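Local coordinates for autophagy protein 5 (Saccharomyces cerevisiae, PDB 2DYO) that takes part in autophagic vesicle formation and cytoplasm-to-vacuole transport, and is required for nucleophagy and mitophagy, at residues K145-Q150 against R174-S179; R41-T46 against I181-Q186; Q153-L158 against K163-L168; W86-G91 against F279-L284. All blocks are in the same frame, centred on the assembly; numbering follows the deposited sequence.

Contact 1 of 4, residues K145-Q150 against R174-S179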
# COMPACT_ATOMS: atom_id res chain seq x y z
N LYS A 145 -1.63 8.11 -12.87
CA LYS A 145 -1.75 7.31 -14.08
C LYS A 145 -1.68 5.82 -13.77
O LYS A 145 -2.50 5.03 -14.26
CB LYS A 145 -0.66 7.66 -15.09
CG LYS A 145 -0.88 8.99 -15.82
CD LYS A 145 -2.10 8.93 -16.73
CE LYS A 145 -2.29 10.23 -17.50
NZ LYS A 145 -3.51 10.18 -18.35
N PHE A 146 -0.70 5.43 -12.96
CA PHE A 146 -0.53 4.03 -12.59
C PHE A 146 -1.72 3.53 -11.78
O PHE A 146 -2.25 2.44 -12.02
CB PHE A 146 0.74 3.85 -11.76
CG PHE A 146 1.00 2.42 -11.36
CD1 PHE A 146 1.68 1.56 -12.22
CD2 PHE A 146 0.50 1.91 -10.16
CE1 PHE A 146 1.86 0.22 -11.89
CE2 PHE A 146 0.69 0.57 -9.83
CZ PHE A 146 1.36 -0.27 -10.69
N TRP A 147 -2.13 4.33 -10.81
CA TRP A 147 -3.24 3.99 -9.92
C TRP A 147 -4.56 3.84 -10.67
O TRP A 147 -5.33 2.90 -10.43
CB TRP A 147 -3.37 5.07 -8.86
CG TRP A 147 -4.52 4.87 -7.93
CD1 TRP A 147 -4.59 4.01 -6.87
CD2 TRP A 147 -5.76 5.58 -7.94
NE1 TRP A 147 -5.80 4.16 -6.21
CE2 TRP A 147 -6.53 5.11 -6.86
CE3 TRP A 147 -6.30 6.58 -8.78
CZ2 TRP A 147 -7.81 5.61 -6.58
CZ3 TRP A 147 -7.56 7.07 -8.50
CH2 TRP A 147 -8.30 6.59 -7.41
N PHE A 148 -4.84 4.76 -11.59
CA PHE A 148 -6.09 4.67 -12.34
C PHE A 148 -6.07 3.43 -13.23
O PHE A 148 -7.11 2.80 -13.45
CB PHE A 148 -6.32 5.94 -13.16
CG PHE A 148 -7.65 5.97 -13.86
CD1 PHE A 148 -7.80 5.43 -15.13
CD2 PHE A 148 -8.77 6.49 -13.21
CE1 PHE A 148 -9.04 5.40 -15.75
CE2 PHE A 148 -10.02 6.46 -13.82
CZ PHE A 148 -10.16 5.92 -15.09
N HIS A 149 -4.89 3.07 -13.72
CA HIS A 149 -4.74 1.89 -14.57
C HIS A 149 -4.99 0.64 -13.72
O HIS A 149 -5.43 -0.40 -14.23
CB HIS A 149 -3.35 1.85 -15.19
CG HIS A 149 -3.19 0.79 -16.24
ND1 HIS A 149 -3.84 0.84 -17.45
CD2 HIS A 149 -2.50 -0.38 -16.23
CE1 HIS A 149 -3.56 -0.24 -18.15
NE2 HIS A 149 -2.75 -1.00 -17.43
N GLN A 150 -4.69 0.73 -12.43
CA GLN A 150 -4.92 -0.37 -11.50
C GLN A 150 -6.44 -0.57 -11.41
O GLN A 150 -6.94 -1.69 -11.50
CB GLN A 150 -4.38 -0.05 -10.10
CG GLN A 150 -2.87 -0.18 -9.91
CD GLN A 150 -2.37 -1.59 -10.13
OE1 GLN A 150 -2.19 -2.04 -11.26
NE2 GLN A 150 -2.15 -2.32 -9.03
N ARG A 174 -10.65 12.37 -11.59
CA ARG A 174 -9.64 13.21 -10.94
C ARG A 174 -9.98 13.33 -9.47
O ARG A 174 -9.09 13.33 -8.62
CB ARG A 174 -9.63 14.60 -11.58
CG ARG A 174 -9.74 14.54 -13.08
CD ARG A 174 -8.46 14.91 -13.76
NE ARG A 174 -8.37 16.35 -13.96
CZ ARG A 174 -7.76 16.91 -15.00
NH1 ARG A 174 -7.19 16.14 -15.92
NH2 ARG A 174 -7.73 18.23 -15.14
N LYS A 175 -11.27 13.45 -9.19
CA LYS A 175 -11.77 13.58 -7.83
C LYS A 175 -11.48 12.29 -7.05
O LYS A 175 -11.21 12.32 -5.85
CB LYS A 175 -13.28 13.83 -7.87
CG LYS A 175 -13.96 14.09 -6.53
CD LYS A 175 -15.47 14.19 -6.73
CE LYS A 175 -16.20 14.53 -5.45
NZ LYS A 175 -17.68 14.59 -5.66
N PHE A 176 -11.53 11.16 -7.75
CA PHE A 176 -11.27 9.86 -7.15
C PHE A 176 -9.82 9.86 -6.65
O PHE A 176 -9.56 9.62 -5.47
CB PHE A 176 -11.51 8.76 -8.20
CG PHE A 176 -11.54 7.36 -7.64
CD1 PHE A 176 -11.85 7.13 -6.30
CD2 PHE A 176 -11.26 6.27 -8.46
CE1 PHE A 176 -11.88 5.82 -5.79
CE2 PHE A 176 -11.29 4.97 -7.96
CZ PHE A 176 -11.60 4.74 -6.63
N TRP A 177 -8.87 10.15 -7.54
CA TRP A 177 -7.46 10.20 -7.16
C TRP A 177 -7.24 11.26 -6.10
O TRP A 177 -6.49 11.07 -5.15
CB TRP A 177 -6.57 10.53 -8.37
CG TRP A 177 -5.14 10.80 -7.98
CD1 TRP A 177 -4.48 12.00 -8.07
CD2 TRP A 177 -4.21 9.87 -7.41
NE1 TRP A 177 -3.19 11.86 -7.59
CE2 TRP A 177 -3.01 10.57 -7.18
CE3 TRP A 177 -4.29 8.52 -7.07
CZ2 TRP A 177 -1.88 9.95 -6.63
CZ3 TRP A 177 -3.16 7.90 -6.52
CH2 TRP A 177 -1.98 8.62 -6.31
N GLY A 178 -7.91 12.40 -6.27
CA GLY A 178 -7.78 13.49 -5.33
C GLY A 178 -8.06 13.12 -3.89
O GLY A 178 -7.38 13.59 -2.98
N SER A 179 -9.06 12.27 -3.69
CA SER A 179 -9.43 11.84 -2.34
C SER A 179 -8.28 11.11 -1.65
O SER A 179 -8.20 11.12 -0.43
CB SER A 179 -10.65 10.91 -2.40
OG SER A 179 -10.32 9.69 -3.04

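Contact 2 of 4, residues R41-T46 against I181-Q186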
# COMPACT_ATOMS: atom_id res chain seq x y z
N ARG A 41 4.06 10.86 9.07
CA ARG A 41 2.98 9.90 9.25
C ARG A 41 2.45 9.68 7.84
O ARG A 41 2.13 10.63 7.13
CB ARG A 41 1.89 10.47 10.15
CG ARG A 41 2.29 10.48 11.62
CD ARG A 41 2.34 9.06 12.18
NE ARG A 41 1.01 8.53 12.45
CZ ARG A 41 0.78 7.29 12.87
NH1 ARG A 41 1.78 6.45 13.06
NH2 ARG A 41 -0.46 6.88 13.10
N VAL A 42 2.39 8.41 7.44
CA VAL A 42 1.94 8.05 6.10
C VAL A 42 0.81 7.03 6.16
O VAL A 42 0.92 6.02 6.86
CB VAL A 42 3.11 7.44 5.30
CG1 VAL A 42 2.63 6.97 3.94
CG2 VAL A 42 4.23 8.47 5.15
N PRO A 43 -0.28 7.28 5.43
CA PRO A 43 -1.40 6.34 5.43
C PRO A 43 -0.96 4.99 4.86
O PRO A 43 -0.02 4.92 4.06
CB PRO A 43 -2.43 7.01 4.52
CG PRO A 43 -2.13 8.48 4.68
CD PRO A 43 -0.62 8.50 4.66
N ARG A 44 -1.61 3.92 5.29
CA ARG A 44 -1.30 2.61 4.75
C ARG A 44 -1.84 2.62 3.31
O ARG A 44 -1.25 2.02 2.41
CB ARG A 44 -2.01 1.51 5.55
CG ARG A 44 -1.16 0.89 6.66
CD ARG A 44 -1.99 -0.10 7.47
NE ARG A 44 -1.18 -0.97 8.32
CZ ARG A 44 -0.68 -2.13 7.92
NH1 ARG A 44 0.05 -2.86 8.76
NH2 ARG A 44 -0.91 -2.58 6.69
N GLU A 45 -2.94 3.33 3.11
CA GLU A 45 -3.57 3.40 1.79
C GLU A 45 -3.11 4.59 0.95
O GLU A 45 -3.88 5.53 0.71
CB GLU A 45 -5.09 3.44 1.93
CG GLU A 45 -5.70 2.27 2.70
CD GLU A 45 -5.72 0.97 1.92
OE1 GLU A 45 -6.45 0.06 2.36
OE2 GLU A 45 -5.03 0.84 0.89
N THR A 46 -1.86 4.55 0.50
CA THR A 46 -1.33 5.59 -0.37
C THR A 46 -0.02 5.08 -0.94
O THR A 46 0.34 3.93 -0.73
CB THR A 46 -1.09 6.92 0.40
OG1 THR A 46 -0.83 7.98 -0.53
CG2 THR A 46 0.10 6.79 1.36
N ILE A 181 -5.11 11.90 -1.85
CA ILE A 181 -4.19 12.91 -1.36
C ILE A 181 -4.79 13.68 -0.19
O ILE A 181 -4.14 13.89 0.84
CB ILE A 181 -3.81 13.93 -2.46
CG1 ILE A 181 -3.30 13.20 -3.71
CG2 ILE A 181 -2.75 14.89 -1.93
CD1 ILE A 181 -2.01 12.43 -3.50
N THR A 182 -6.05 14.10 -0.35
CA THR A 182 -6.73 14.86 0.69
C THR A 182 -7.27 13.99 1.82
O THR A 182 -7.58 14.49 2.90
CB THR A 182 -7.92 15.65 0.11
OG1 THR A 182 -8.82 14.75 -0.55
CG2 THR A 182 -7.44 16.70 -0.88
N ARG A 183 -7.38 12.69 1.57
CA ARG A 183 -7.90 11.75 2.56
C ARG A 183 -9.40 11.96 2.75
O ARG A 183 -9.92 11.86 3.86
CB ARG A 183 -7.19 11.90 3.92
CG ARG A 183 -5.67 11.82 3.84
CD ARG A 183 -5.21 10.64 2.99
NE ARG A 183 -5.59 9.35 3.56
CZ ARG A 183 -5.46 8.20 2.92
NH1 ARG A 183 -4.97 8.17 1.68
NH2 ARG A 183 -5.81 7.06 3.51
N ASN A 184 -10.09 12.27 1.66
CA ASN A 184 -11.53 12.47 1.70
C ASN A 184 -12.20 11.11 1.57
O ASN A 184 -12.44 10.62 0.46
CB ASN A 184 -11.99 13.37 0.54
CG ASN A 184 -13.45 13.78 0.66
OD1 ASN A 184 -14.31 12.95 0.96
ND2 ASN A 184 -13.73 15.06 0.43
N PHE A 185 -12.48 10.50 2.71
CA PHE A 185 -13.11 9.18 2.76
C PHE A 185 -14.41 9.11 1.97
O PHE A 185 -14.63 8.18 1.19
CB PHE A 185 -13.37 8.80 4.22
CG PHE A 185 -13.96 7.43 4.40
CD1 PHE A 185 -13.22 6.29 4.09
CD2 PHE A 185 -15.25 7.27 4.89
CE1 PHE A 185 -13.75 5.02 4.27
CE2 PHE A 185 -15.80 6.00 5.08
CZ PHE A 185 -15.04 4.87 4.77
N GLN A 186 -15.27 10.11 2.16
CA GLN A 186 -16.56 10.14 1.47
C GLN A 186 -16.42 10.07 -0.04
O GLN A 186 -17.13 9.31 -0.70
CB GLN A 186 -17.35 11.39 1.87
CG GLN A 186 -17.77 11.45 3.33
CD GLN A 186 -16.58 11.46 4.29
OE1 GLN A 186 -15.63 12.22 4.11
NE2 GLN A 186 -16.65 10.63 5.32

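Contact 3 of 4, residues Q153-L158 against K163-L168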
# COMPACT_ATOMS: atom_id res chain seq x y z
N GLN A 153 -8.12 -2.21 -14.47
CA GLN A 153 -7.99 -3.66 -14.49
C GLN A 153 -8.99 -4.27 -13.50
O GLN A 153 -9.66 -5.26 -13.79
CB GLN A 153 -6.58 -4.09 -14.07
CG GLN A 153 -5.46 -3.63 -14.97
CD GLN A 153 -4.09 -3.91 -14.37
OE1 GLN A 153 -3.70 -5.07 -14.17
NE2 GLN A 153 -3.35 -2.84 -14.06
N VAL A 154 -9.07 -3.66 -12.32
CA VAL A 154 -9.98 -4.12 -11.28
C VAL A 154 -11.42 -4.12 -11.78
O VAL A 154 -12.13 -5.11 -11.62
CB VAL A 154 -9.87 -3.24 -10.01
CG1 VAL A 154 -11.00 -3.56 -9.04
CG2 VAL A 154 -8.53 -3.50 -9.33
N CYS A 155 -11.84 -3.03 -12.42
CA CYS A 155 -13.21 -2.94 -12.94
C CYS A 155 -13.48 -4.12 -13.87
O CYS A 155 -14.51 -4.79 -13.77
CB CYS A 155 -13.40 -1.62 -13.69
SG CYS A 155 -15.06 -1.34 -14.36
N PHE A 156 -12.54 -4.38 -14.77
CA PHE A 156 -12.64 -5.47 -15.72
C PHE A 156 -12.71 -6.83 -15.03
O PHE A 156 -13.49 -7.70 -15.41
CB PHE A 156 -11.46 -5.46 -16.68
CG PHE A 156 -11.50 -6.56 -17.70
CD1 PHE A 156 -12.47 -6.55 -18.71
CD2 PHE A 156 -10.61 -7.62 -17.64
CE1 PHE A 156 -12.54 -7.58 -19.63
CE2 PHE A 156 -10.68 -8.67 -18.56
CZ PHE A 156 -11.65 -8.65 -19.56
N ILE A 157 -11.87 -7.02 -14.01
CA ILE A 157 -11.84 -8.27 -13.27
C ILE A 157 -13.15 -8.49 -12.51
O ILE A 157 -13.72 -9.59 -12.54
CB ILE A 157 -10.65 -8.28 -12.27
CG1 ILE A 157 -9.33 -8.25 -13.05
CG2 ILE A 157 -10.72 -9.52 -11.37
CD1 ILE A 157 -8.09 -7.99 -12.21
N LEU A 158 -13.63 -7.45 -11.85
CA LEU A 158 -14.87 -7.52 -11.08
C LEU A 158 -16.15 -7.58 -11.91
O LEU A 158 -17.04 -8.38 -11.61
CB LEU A 158 -14.98 -6.32 -10.14
CG LEU A 158 -14.03 -6.25 -8.94
CD1 LEU A 158 -14.17 -4.88 -8.27
CD2 LEU A 158 -14.36 -7.36 -7.95
N LYS A 163 -16.45 -0.96 -18.52
CA LYS A 163 -17.44 0.06 -18.81
C LYS A 163 -17.75 1.02 -17.66
O LYS A 163 -17.83 2.23 -17.87
CB LYS A 163 -18.73 -0.60 -19.29
CG LYS A 163 -19.80 0.40 -19.71
CD LYS A 163 -20.88 -0.24 -20.56
CE LYS A 163 -21.83 0.81 -21.10
NZ LYS A 163 -22.85 0.22 -22.01
N ALA A 164 -17.93 0.49 -16.46
CA ALA A 164 -18.25 1.31 -15.30
C ALA A 164 -17.24 2.44 -15.04
O ALA A 164 -17.64 3.57 -14.75
CB ALA A 164 -18.37 0.44 -14.06
N ILE A 165 -15.95 2.13 -15.13
CA ILE A 165 -14.94 3.14 -14.87
C ILE A 165 -14.74 4.11 -16.03
O ILE A 165 -14.43 5.28 -15.83
CB ILE A 165 -13.58 2.49 -14.48
CG1 ILE A 165 -12.62 3.56 -13.95
CG2 ILE A 165 -12.97 1.77 -15.68
CD1 ILE A 165 -11.26 3.02 -13.53
N MET A 166 -14.93 3.62 -17.25
CA MET A 166 -14.77 4.46 -18.44
C MET A 166 -15.91 5.46 -18.56
O MET A 166 -15.80 6.46 -19.28
CB MET A 166 -14.69 3.60 -19.69
CG MET A 166 -13.50 2.66 -19.73
SD MET A 166 -11.92 3.52 -19.81
CE MET A 166 -11.46 3.63 -18.10
N SER A 167 -17.01 5.20 -17.86
CA SER A 167 -18.18 6.06 -17.90
C SER A 167 -18.13 7.22 -16.91
O SER A 167 -19.00 8.09 -16.93
CB SER A 167 -19.44 5.24 -17.66
OG SER A 167 -19.62 4.30 -18.71
N LEU A 168 -17.13 7.22 -16.04
CA LEU A 168 -17.00 8.31 -15.08
C LEU A 168 -16.61 9.56 -15.86
O LEU A 168 -15.98 9.46 -16.91
CB LEU A 168 -15.89 8.00 -14.06
CG LEU A 168 -16.04 6.80 -13.13
CD1 LEU A 168 -14.78 6.68 -12.26
CD2 LEU A 168 -17.27 6.97 -12.26

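Contact 4 of 4, residues W86-G91 against F279-L284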
# COMPACT_ATOMS: atom_id res chain seq x y z
N TRP A 86 7.70 1.55 -5.30
CA TRP A 86 6.77 2.56 -4.83
C TRP A 86 5.34 2.27 -5.28
O TRP A 86 4.39 2.77 -4.69
CB TRP A 86 7.16 3.98 -5.30
CG TRP A 86 7.05 4.19 -6.78
CD1 TRP A 86 8.07 4.17 -7.69
CD2 TRP A 86 5.85 4.40 -7.53
NE1 TRP A 86 7.58 4.34 -8.97
CE2 TRP A 86 6.22 4.49 -8.90
CE3 TRP A 86 4.49 4.53 -7.19
CZ2 TRP A 86 5.28 4.69 -9.92
CZ3 TRP A 86 3.56 4.72 -8.20
CH2 TRP A 86 3.96 4.80 -9.55
N ASN A 87 5.18 1.45 -6.32
CA ASN A 87 3.86 1.17 -6.86
C ASN A 87 2.97 0.15 -6.14
O ASN A 87 2.14 -0.51 -6.77
CB ASN A 87 3.96 0.81 -8.36
CG ASN A 87 4.93 -0.33 -8.63
OD1 ASN A 87 4.53 -1.40 -9.11
ND2 ASN A 87 6.20 -0.10 -8.35
N TYR A 88 3.17 -0.00 -4.84
CA TYR A 88 2.33 -0.89 -4.04
C TYR A 88 1.90 -0.04 -2.87
O TYR A 88 2.65 0.83 -2.43
CB TYR A 88 3.11 -2.10 -3.51
CG TYR A 88 3.43 -3.11 -4.57
CD1 TYR A 88 4.58 -2.99 -5.35
CD2 TYR A 88 2.56 -4.16 -4.84
CE1 TYR A 88 4.85 -3.90 -6.38
CE2 TYR A 88 2.82 -5.07 -5.86
CZ TYR A 88 3.97 -4.93 -6.62
OH TYR A 88 4.23 -5.82 -7.63
N PRO A 89 0.69 -0.26 -2.33
CA PRO A 89 0.28 0.57 -1.20
C PRO A 89 1.32 0.45 -0.09
O PRO A 89 1.91 -0.61 0.10
CB PRO A 89 -1.06 -0.04 -0.78
CG PRO A 89 -1.61 -0.58 -2.08
CD PRO A 89 -0.38 -1.20 -2.72
N VAL A 90 1.53 1.53 0.64
CA VAL A 90 2.49 1.55 1.74
C VAL A 90 2.22 0.43 2.75
O VAL A 90 3.15 -0.20 3.25
CB VAL A 90 2.44 2.92 2.47
CG1 VAL A 90 3.32 2.91 3.72
CG2 VAL A 90 2.90 4.02 1.52
N GLY A 91 0.95 0.18 3.05
CA GLY A 91 0.61 -0.87 4.00
C GLY A 91 1.00 -2.25 3.51
O GLY A 91 1.36 -3.12 4.30
N PHE A 279 -7.15 -3.67 -5.52
CA PHE A 279 -6.70 -5.06 -5.37
C PHE A 279 -6.65 -5.50 -3.92
O PHE A 279 -6.32 -4.71 -3.02
CB PHE A 279 -5.30 -5.25 -5.98
CG PHE A 279 -5.30 -5.48 -7.46
CD1 PHE A 279 -5.21 -4.41 -8.35
CD2 PHE A 279 -5.38 -6.77 -7.98
CE1 PHE A 279 -5.20 -4.63 -9.73
CE2 PHE A 279 -5.37 -7.00 -9.35
CZ PHE A 279 -5.28 -5.92 -10.23
N LEU A 280 -6.98 -6.77 -3.69
CA LEU A 280 -6.89 -7.35 -2.36
C LEU A 280 -5.50 -7.96 -2.32
O LEU A 280 -5.13 -8.72 -3.22
CB LEU A 280 -7.92 -8.47 -2.16
CG LEU A 280 -7.67 -9.30 -0.89
CD1 LEU A 280 -7.87 -8.44 0.36
CD2 LEU A 280 -8.60 -10.50 -0.88
N TYR A 281 -4.71 -7.62 -1.30
CA TYR A 281 -3.37 -8.17 -1.19
C TYR A 281 -3.23 -9.06 0.03
O TYR A 281 -3.65 -8.69 1.12
CB TYR A 281 -2.32 -7.06 -1.05
CG TYR A 281 -2.10 -6.18 -2.26
CD1 TYR A 281 -2.92 -5.10 -2.51
CD2 TYR A 281 -1.03 -6.42 -3.13
CE1 TYR A 281 -2.69 -4.25 -3.60
CE2 TYR A 281 -0.79 -5.60 -4.21
CZ TYR A 281 -1.62 -4.51 -4.44
OH TYR A 281 -1.37 -3.67 -5.49
N ILE A 282 -2.67 -10.25 -0.16
CA ILE A 282 -2.43 -11.08 1.00
C ILE A 282 -0.94 -11.36 1.04
O ILE A 282 -0.28 -11.48 -0.01
CB ILE A 282 -3.25 -12.40 1.00
CG1 ILE A 282 -2.95 -13.23 -0.23
CG2 ILE A 282 -4.74 -12.08 1.09
CD1 ILE A 282 -3.82 -14.48 -0.31
N THR A 283 -0.40 -11.40 2.25
CA THR A 283 1.02 -11.65 2.44
C THR A 283 1.16 -12.96 3.20
O THR A 283 0.58 -13.14 4.27
CB THR A 283 1.65 -10.50 3.25
OG1 THR A 283 1.51 -9.28 2.51
CG2 THR A 283 3.13 -10.77 3.50
N LEU A 284 1.91 -13.89 2.63
CA LEU A 284 2.11 -15.19 3.26
C LEU A 284 3.37 -15.17 4.10
O LEU A 284 4.45 -14.83 3.62
CB LEU A 284 2.24 -16.27 2.19
CG LEU A 284 1.09 -16.32 1.17
CD1 LEU A 284 1.37 -17.41 0.14
CD2 LEU A 284 -0.23 -16.57 1.88

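Contact 1 of 4, residues K145-Q150 against R174-S179
Between helix 142-159 and helix 170-182 the indole of Trp147 is wedged against two consecutive aromatic residues, Phe176 and Trp177, and meets each in a different way. The outer corner of its six-membered ring, atom CH2, lies over one face of the Phe176 ring, displaced toward the rim. The two side chains run roughly at right angles to each other, but their ring planes are inclined at 55° with centroids 4.6 Å apart, so the pair is neither a stack nor a T. Trp177 approaches from another direction. Trp177 CE3 lies over a face of the Trp147 indole, 3.4 Å from Trp147 CD2, and Trp177 CZ3 continues to within 3.6 Å of Trp147 CG. Here too the planes are oblique, at 54°. Together the three rings make an aromatic cluster inside the alpha-helical bundle region of Atg5, and Trp151, one turn further along helix 142-159, extends it by meeting both Trp147 and Phe176 edge-to-face. With CG anti to the backbone N (chi1 177°), the Trp147 indole is directed at the facing helix, and its CZ3 arrives 3.4 Å from Trp177 CA. The polar end of the indole is engaged as well, since NE1 donates a hydrogen bond to Phe276 O. Cutting the indole back to an alanine is likely to open a gap between the helices, leaving Phe176 and Trp177 without their shared partner and Phe276 O without this donor. Phe176 also touches Ile191, Ile195 and Phe188 of helix 185-195.

Contact 2 of 4, residues R41-T46 against I181-Q186
Successive bends at chi2 and chi3 (the latter -64°) fold the Arg183 side chain and turn its guanidinium back toward Pro43 and the backbone of Glu45. Arg183 is the residue at which the chain leaves helix 170-182, with positive phi, and from this turn its side chain extends to the end of strand 37-43 and the loop after it. Pro43 lies against one face of the guanidinium: its CB is 3.5 Å from Arg183 NH2, displaced toward the rim of the flat group, while Pro43 CG sits 3.7 Å from Arg183 NE. The polar contact is made near the edge of the guanidinium, somewhat out of its plane. Arg183 NH1 donates to Glu45 O over 3.0 Å, with an N-H...O angle of 154°, although the donor is tilted 34° from the carbonyl plane. The same NH1 also bonds to Val180 O, near the end of helix 170-182, and Trp12 engages Arg183 through a cation-pi interaction. The carboxylate of Glu45 is turned to other partners, Phe276 N and Gln256 NE2, and forms no salt bridge with Arg183. The contact joins the outermost strand, within this chain, of the UblA sheet to the junction between two helices of the bundle region; Pro43 also meets an apolar side chain of another chain. The chemistry implies that the arginine serves here as a donor to carbonyls and as a flat surface for proline, its charge probably being eased by carbonyl dipoles and an indole.

Contact 3 of 4, residues Q153-L158 against K163-L168
Cys155 and Ile165 bring the two backbones to a CA-CA separation of 6.6 Å, where helix 142-159 passes the short helix 163-166. Only four residues separate the two segments, so the chain reverses within a brief connection and the short helix comes back beside the one it has just left. Cys155 and Ala164 are small, consistent with so near an approach. A trans chi1 (-178°) directs the sulfur of Cys155 at the beginning of helix 163-166, where SG lies 3.8 Å from Ala164 CB. It also faces the peptide N-H of Ile165, and a weak hydrogen bond from Ile165 N to Cys155 SG spans 3.7 Å with an N-H...S angle of 144°. These are two consecutive helices joined by a short turn and packed on each other, in the alpha-helical bundle region; Val154, on the same long helix, turns to Phe279 and Tyr270. Alongside the sulfur, the branch methyl Ile165 CG2 packs 4.0 Å from Cys155 CB, and that methyl occupies the crowded position between the backbone N and the carbonyl carbon. Ile165 CD1 reaches Phe148, and Ile165 also touches Trp151, both on helix 142-159. Within the shorter segment, Ser167 OG donates to Lys163 O at 2.9 Å from above the carbonyl plane. On the Cys155 side Ile195 of helix 185-195 adds a further apolar neighbour, and the side chain of Leu168 packs on Ile191 of that same helix.

Contact 4 of 4, residues W86-G91 against F279-L284
Tyr281 directs its ring from strand 280-286 into the angle between Tyr88 and Pro89, and the close packing is concentrated at the far end of that ring. Tyr281 CE2 approaches the Tyr88 ring at its edge, near the ring plane, with 3.7 Å to Tyr88 CD2; the two side chains cross at about a right angle. The other flank of the same ring is met by proline: Pro89 CD lies 3.9 Å from Tyr281 CE1 and 3.8 Å from Tyr281 OH, and these two side chains approach each other from opposite directions. The chi1 of Tyr281 (-68°) sends the ring across toward both residues. Looser is the rest of the Tyr88 ring, which is partly exposed and has a cation-pi partner in Arg211, whereas Pro89 and Tyr281 are buried. Pro89 occupies the N-cap position of helix 90-98 in the UblA domain, so the contact joins the start of that helix to the central strand of the UblB sheet. No hydrogen bond crosses between the two segments; the hydroxyl of Tyr281 is instead tied to Asp277 OD1. Were the phenol exchanged for a leucine, Asp277 would probably lose its hydroxyl partner, and a poorly filled gap would remain beside Pro89 and Tyr88. Between these two segments, then, the union rests on apolar contact, with the cation-pi pairing of Tyr88 and Arg211 beside it and a buried phenol whose polar end is satisfied from its own side.

Along the chain, 41-46 and 86-91 come first, then the bundle segments from 145-150 to 181-186, and 279-284 last. Contacts 2 and 4 therefore cross, while contact 1 is nested inside both and contact 3 inside contact 1. Helix 170-182 is shared by contacts 1 and 2, helix 142-159 by contacts 1 and 3; each pair has centres about 13 Å apart. Contacts 2 and 4, about 15 Å apart, meet through probable backbone hydrogen bonds between residues 44-46 and 90-91. Gln150 and Val154 of helix 142-159 bring contacts 1 and 3 against Phe279 of contact 4. UblA thus meets the helical bundle at contact 2 and UblB at contact 4, while contacts 1 and 3 join helices within the bundle.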